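Local coordinates for protein BamaA.19900.a (Balamuthia mandrillaris, PDB 6VZZ) that binds beta-D-glucose and, as a glucokinase, probably phosphorylates it with ATP to give glucose 6-phosphate, at residues L126-L131 / T139-I144; Q24-A29 / R87-V92. All coordinates share one frame; numbering follows the deposited sequence.

In the fold
Both contacts lie in the part of the chain built around the five-stranded mixed sheet, on the same side of the chain's centre, with their own centres about 23 Å apart. Helix 72-90 relates them. Its C-terminal end forms half of contact 2, and T72, I76 and F79 in its first half are touched by side chains of contact 1. Both contacts are partly buried. Contact 1 joins edge strands of two sheets around a buried phenylalanine. Contact 2 lies farther out, at the end of helix 72-90, and has small aliphatic contacts. Each uses an arginine that reaches a main-chain carbonyl: the bond is weak in contact 1 and straighter in contact 2.

Contact 1: residues L126-L131 / T139-I144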
# COMPACT_ATOMS: atom_id res chain seq x y z
N LEU A 126 0.67 4.75 25.46
CA LEU A 126 -0.42 4.47 26.39
C LEU A 126 -0.62 2.96 26.46
O LEU A 126 -0.92 2.33 25.45
CB LEU A 126 -1.72 5.16 25.95
CG LEU A 126 -2.99 4.90 26.75
CD1 LEU A 126 -2.88 5.41 28.19
CD2 LEU A 126 -4.22 5.51 26.06
N LYS A 127 -0.43 2.39 27.66
CA LYS A 127 -0.61 0.96 27.90
C LYS A 127 -2.03 0.67 28.35
O LYS A 127 -2.62 1.45 29.11
CB LYS A 127 0.37 0.47 28.97
CG LYS A 127 1.81 0.87 28.71
CD LYS A 127 2.73 0.50 29.88
CE LYS A 127 4.20 0.71 29.50
NZ LYS A 127 5.02 1.19 30.65
N ARG A 128 -2.58 -0.46 27.90
CA ARG A 128 -3.88 -0.93 28.39
C ARG A 128 -3.94 -0.96 29.91
O ARG A 128 -4.91 -0.49 30.51
CB ARG A 128 -4.15 -2.34 27.89
CG ARG A 128 -4.69 -2.56 26.53
CD ARG A 128 -4.47 -4.04 26.39
NE ARG A 128 -5.17 -4.72 25.33
CZ ARG A 128 -4.88 -5.96 24.97
NH1 ARG A 128 -5.55 -6.55 23.98
NH2 ARG A 128 -3.91 -6.60 25.61
N SER A 129 -2.92 -1.55 30.53
CA SER A 129 -2.88 -1.75 31.98
C SER A 129 -2.91 -0.45 32.77
O SER A 129 -3.04 -0.50 34.00
CB SER A 129 -1.63 -2.53 32.35
OG SER A 129 -0.47 -1.73 32.22
N GLU A 130 -2.77 0.71 32.13
CA GLU A 130 -2.85 1.99 32.81
C GLU A 130 -4.27 2.55 32.86
O GLU A 130 -4.50 3.56 33.53
CB GLU A 130 -1.96 3.03 32.11
CG GLU A 130 -0.48 2.74 32.15
CD GLU A 130 0.32 3.81 31.43
OE1 GLU A 130 1.07 4.56 32.10
OE2 GLU A 130 0.19 3.92 30.18
N LEU A 131 -5.19 1.93 32.16
CA LEU A 131 -6.57 2.33 31.99
C LEU A 131 -7.41 1.86 33.17
O LEU A 131 -7.17 0.77 33.71
CB LEU A 131 -7.13 1.74 30.70
CG LEU A 131 -6.39 2.17 29.44
CD1 LEU A 131 -6.91 1.40 28.23
CD2 LEU A 131 -6.54 3.66 29.22
N THR A 139 -9.45 -7.98 30.29
CA THR A 139 -9.40 -9.00 29.26
C THR A 139 -10.26 -8.67 28.05
O THR A 139 -10.27 -9.43 27.08
CB THR A 139 -9.83 -10.35 29.86
OG1 THR A 139 -11.04 -10.18 30.60
CG2 THR A 139 -8.74 -10.87 30.80
N LYS A 140 -10.98 -7.54 28.06
CA LYS A 140 -11.93 -7.22 27.00
C LYS A 140 -11.74 -5.78 26.50
O LYS A 140 -12.71 -5.08 26.21
CB LYS A 140 -13.36 -7.46 27.48
CG LYS A 140 -13.64 -8.91 27.88
CD LYS A 140 -15.09 -9.14 28.32
CE LYS A 140 -15.32 -8.82 29.81
NZ LYS A 140 -16.77 -8.87 30.19
N THR A 141 -10.48 -5.34 26.39
CA THR A 141 -10.12 -4.01 25.92
C THR A 141 -9.13 -4.12 24.77
O THR A 141 -8.12 -4.82 24.90
CB THR A 141 -9.51 -3.17 27.05
OG1 THR A 141 -10.50 -2.91 28.05
CG2 THR A 141 -8.98 -1.85 26.52
N HIS A 142 -9.40 -3.43 23.66
CA HIS A 142 -8.57 -3.57 22.47
C HIS A 142 -8.18 -2.22 21.92
O HIS A 142 -8.95 -1.26 21.98
CB HIS A 142 -9.30 -4.38 21.39
CG HIS A 142 -9.72 -5.73 21.86
ND1 HIS A 142 -8.81 -6.73 22.14
CD2 HIS A 142 -10.94 -6.23 22.18
CE1 HIS A 142 -9.45 -7.79 22.59
NE2 HIS A 142 -10.75 -7.52 22.62
N PHE A 143 -6.96 -2.15 21.39
CA PHE A 143 -6.47 -0.99 20.66
C PHE A 143 -6.61 -1.25 19.17
O PHE A 143 -6.24 -2.32 18.69
CB PHE A 143 -5.00 -0.72 20.98
CG PHE A 143 -4.77 0.05 22.25
CD1 PHE A 143 -5.50 1.19 22.52
CD2 PHE A 143 -3.80 -0.36 23.15
CE1 PHE A 143 -5.27 1.92 23.67
CE2 PHE A 143 -3.56 0.35 24.31
CZ PHE A 143 -4.30 1.49 24.57
N ILE A 144 -7.16 -0.27 18.45
CA ILE A 144 -7.07 -0.25 17.00
C ILE A 144 -6.58 1.14 16.60
O ILE A 144 -6.60 2.08 17.39
CB ILE A 144 -8.41 -0.58 16.32
CG1 ILE A 144 -9.47 0.47 16.66
CG2 ILE A 144 -8.84 -2.01 16.68
CD1 ILE A 144 -10.82 0.21 16.03
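T141 O is approached obliquely by the R128 guanidinium. NE of R128 gives it a weak hydrogen bond, 3.0 Å from NE to T141 O and bent to 125° at the hydrogen. R128 NH1 is also close, at 3.2 Å from T141 O. The R128 chain is extended from CG to NE, and chi3 (164°) carries NE across to the strand. Beyond it, H142 ND1 lies at the guanidinium edge, 3.7 Å from NH1 of R128, with the imidazole turned steeply against the guanidinium. R128 NH2 points to a further, weak ion-pair partner, E110.

The F143 side chain runs opposite to that of R128, and its CE2 lies 3.8 Å from R128 CG. The same CE2 is 3.5 Å from the carbonyl oxygen of L126. At the tip of the ring, F143 CZ meets L126 CG at 4.3 Å. L131 CD1 also lies near CZ of F143, at 4.5 Å, and is 4.2 Å from T141 CG2. The hydroxyl of T141 is bonded instead to P137 O.

K127 N donates to E130 OE2 almost straight, which holds the 3-10 turn. E130 OE1 ties the turn to R73 of helix 72-90 by a salt bridge.

Strands 125-127 and 141-145 are edge strands of different sheets. The five-stranded sheet of 141-145 is consistent with the small domain of an actin-like ATPase clan glucokinase. No backbone hydrogen bond links the two segments. R128 and F143 carry the contact together, the arginine's aliphatic part against the ring and its tip on T141 O.

Contact 2: residues Q24-A29 / R87-V92; sequences QWRVAA and RDLLGV
R26 CB touches CD2 of L90 at 4.1 Å. From there CG sits between the backbone N and the carbonyl carbon (chi1 67°), and the chain runs extended to NE. CD and NE pass beside the carbonyl oxygen of L89. The tip makes the bond: R26 NH1 donates to L89 O at 2.7 Å, with an angle of 157° at the hydrogen. The oxygen lies at the guanidinium edge, near its plane. The donor in turn lies in the carbonyl plane, on a lone pair. L89 O belongs to the last turn of helix 72-90, where the helix dipole would probably favour a positive group.

L90 CD2 also meets CB of W25 at 4.3 Å, and A29 CB meets V92 CG2 at 4.0 Å. Between L90 and V92 the chain leaves the helix at G91, which has positive phi.

The contact joins segment 24-29, which continues from helix 16-25, to the C-terminal end of helix 72-90. L89 and L90 extend the packing to L22 of helix 16-25. W25 lies on L52 and R54 of strand 47-54, and V92 O bonds to Y37 OH at the start of strand 37-43, both in the probable small-domain sheet.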
# COMPACT_ATOMS: atom_id res chain seq x y z
N GLN A 24 -31.66 6.74 32.77
CA GLN A 24 -32.59 5.86 32.07
C GLN A 24 -31.97 4.49 31.81
O GLN A 24 -32.66 3.46 31.89
CB GLN A 24 -33.04 6.51 30.75
CG GLN A 24 -33.94 7.73 30.91
CD GLN A 24 -34.26 8.43 29.58
OE1 GLN A 24 -33.37 8.69 28.76
NE2 GLN A 24 -35.54 8.72 29.36
N TRP A 25 -30.67 4.44 31.53
CA TRP A 25 -30.02 3.18 31.18
C TRP A 25 -30.00 2.21 32.35
O TRP A 25 -30.24 1.01 32.17
CB TRP A 25 -28.59 3.43 30.70
CG TRP A 25 -28.48 3.85 29.28
CD1 TRP A 25 -29.49 4.27 28.46
CD2 TRP A 25 -27.29 3.89 28.50
NE1 TRP A 25 -29.00 4.56 27.21
CE2 TRP A 25 -27.65 4.35 27.21
CE3 TRP A 25 -25.94 3.59 28.76
CZ2 TRP A 25 -26.72 4.51 26.18
CZ3 TRP A 25 -25.02 3.75 27.74
CH2 TRP A 25 -25.41 4.21 26.46
N ARG A 26 -29.69 2.70 33.55
CA ARG A 26 -29.33 1.83 34.66
C ARG A 26 -30.51 1.08 35.27
O ARG A 26 -30.28 0.18 36.08
CB ARG A 26 -28.63 2.65 35.73
CG ARG A 26 -29.52 3.65 36.40
CD ARG A 26 -28.70 4.58 37.23
NE ARG A 26 -29.50 5.44 38.09
CZ ARG A 26 -29.10 6.62 38.52
NH1 ARG A 26 -27.91 7.09 38.16
NH2 ARG A 26 -29.89 7.34 39.31
N VAL A 27 -31.76 1.42 34.93
CA VAL A 27 -32.87 0.62 35.43
C VAL A 27 -32.76 -0.81 34.93
O VAL A 27 -33.23 -1.74 35.59
CB VAL A 27 -34.23 1.24 35.03
CG1 VAL A 27 -34.42 2.62 35.67
CG2 VAL A 27 -34.38 1.29 33.51
N ALA A 28 -32.12 -1.01 33.77
CA ALA A 28 -32.00 -2.34 33.19
C ALA A 28 -31.03 -3.24 33.95
O ALA A 28 -31.02 -4.45 33.70
CB ALA A 28 -31.57 -2.23 31.73
N ALA A 29 -30.23 -2.68 34.86
CA ALA A 29 -29.32 -3.51 35.64
C ALA A 29 -30.05 -4.48 36.56
O ALA A 29 -29.50 -5.52 36.92
CB ALA A 29 -28.38 -2.63 36.47
N ARG A 87 -19.09 5.71 36.68
CA ARG A 87 -19.33 4.73 37.73
C ARG A 87 -20.35 5.24 38.74
O ARG A 87 -21.23 4.48 39.17
CB ARG A 87 -18.01 4.39 38.41
CG ARG A 87 -18.14 3.31 39.45
CD ARG A 87 -16.80 2.86 39.94
NE ARG A 87 -16.24 3.80 40.90
CZ ARG A 87 -15.04 3.66 41.44
NH1 ARG A 87 -14.29 2.62 41.10
NH2 ARG A 87 -14.59 4.56 42.32
N ASP A 88 -20.26 6.52 39.11
CA ASP A 88 -21.21 7.07 40.07
C ASP A 88 -22.62 7.16 39.51
O ASP A 88 -23.57 7.32 40.28
CB ASP A 88 -20.76 8.45 40.53
CG ASP A 88 -19.86 8.40 41.73
OD1 ASP A 88 -20.04 7.48 42.55
OD2 ASP A 88 -18.98 9.29 41.85
N LEU A 89 -22.78 7.09 38.19
CA LEU A 89 -24.10 7.17 37.57
C LEU A 89 -24.64 5.83 37.12
O LEU A 89 -25.86 5.65 37.06
CB LEU A 89 -24.08 8.13 36.37
CG LEU A 89 -23.84 9.61 36.66
CD1 LEU A 89 -23.56 10.36 35.37
CD2 LEU A 89 -25.03 10.22 37.38
N LEU A 90 -23.77 4.87 36.79
CA LEU A 90 -24.22 3.57 36.32
C LEU A 90 -23.98 2.44 37.31
O LEU A 90 -24.72 1.45 37.28
CB LEU A 90 -23.52 3.20 35.01
CG LEU A 90 -23.90 3.96 33.75
CD1 LEU A 90 -23.15 3.35 32.58
CD2 LEU A 90 -25.39 3.88 33.53
N GLY A 91 -22.97 2.55 38.17
CA GLY A 91 -22.67 1.44 39.05
C GLY A 91 -22.02 0.24 38.38
O GLY A 91 -20.99 -0.26 38.85
N VAL A 92 -22.60 -0.24 37.28
CA VAL A 92 -22.19 -1.49 36.65
C VAL A 92 -21.04 -1.24 35.69
O VAL A 92 -21.08 -0.31 34.88
CB VAL A 92 -23.38 -2.16 35.95
CG1 VAL A 92 -22.93 -3.42 35.21
CG2 VAL A 92 -24.44 -2.53 36.96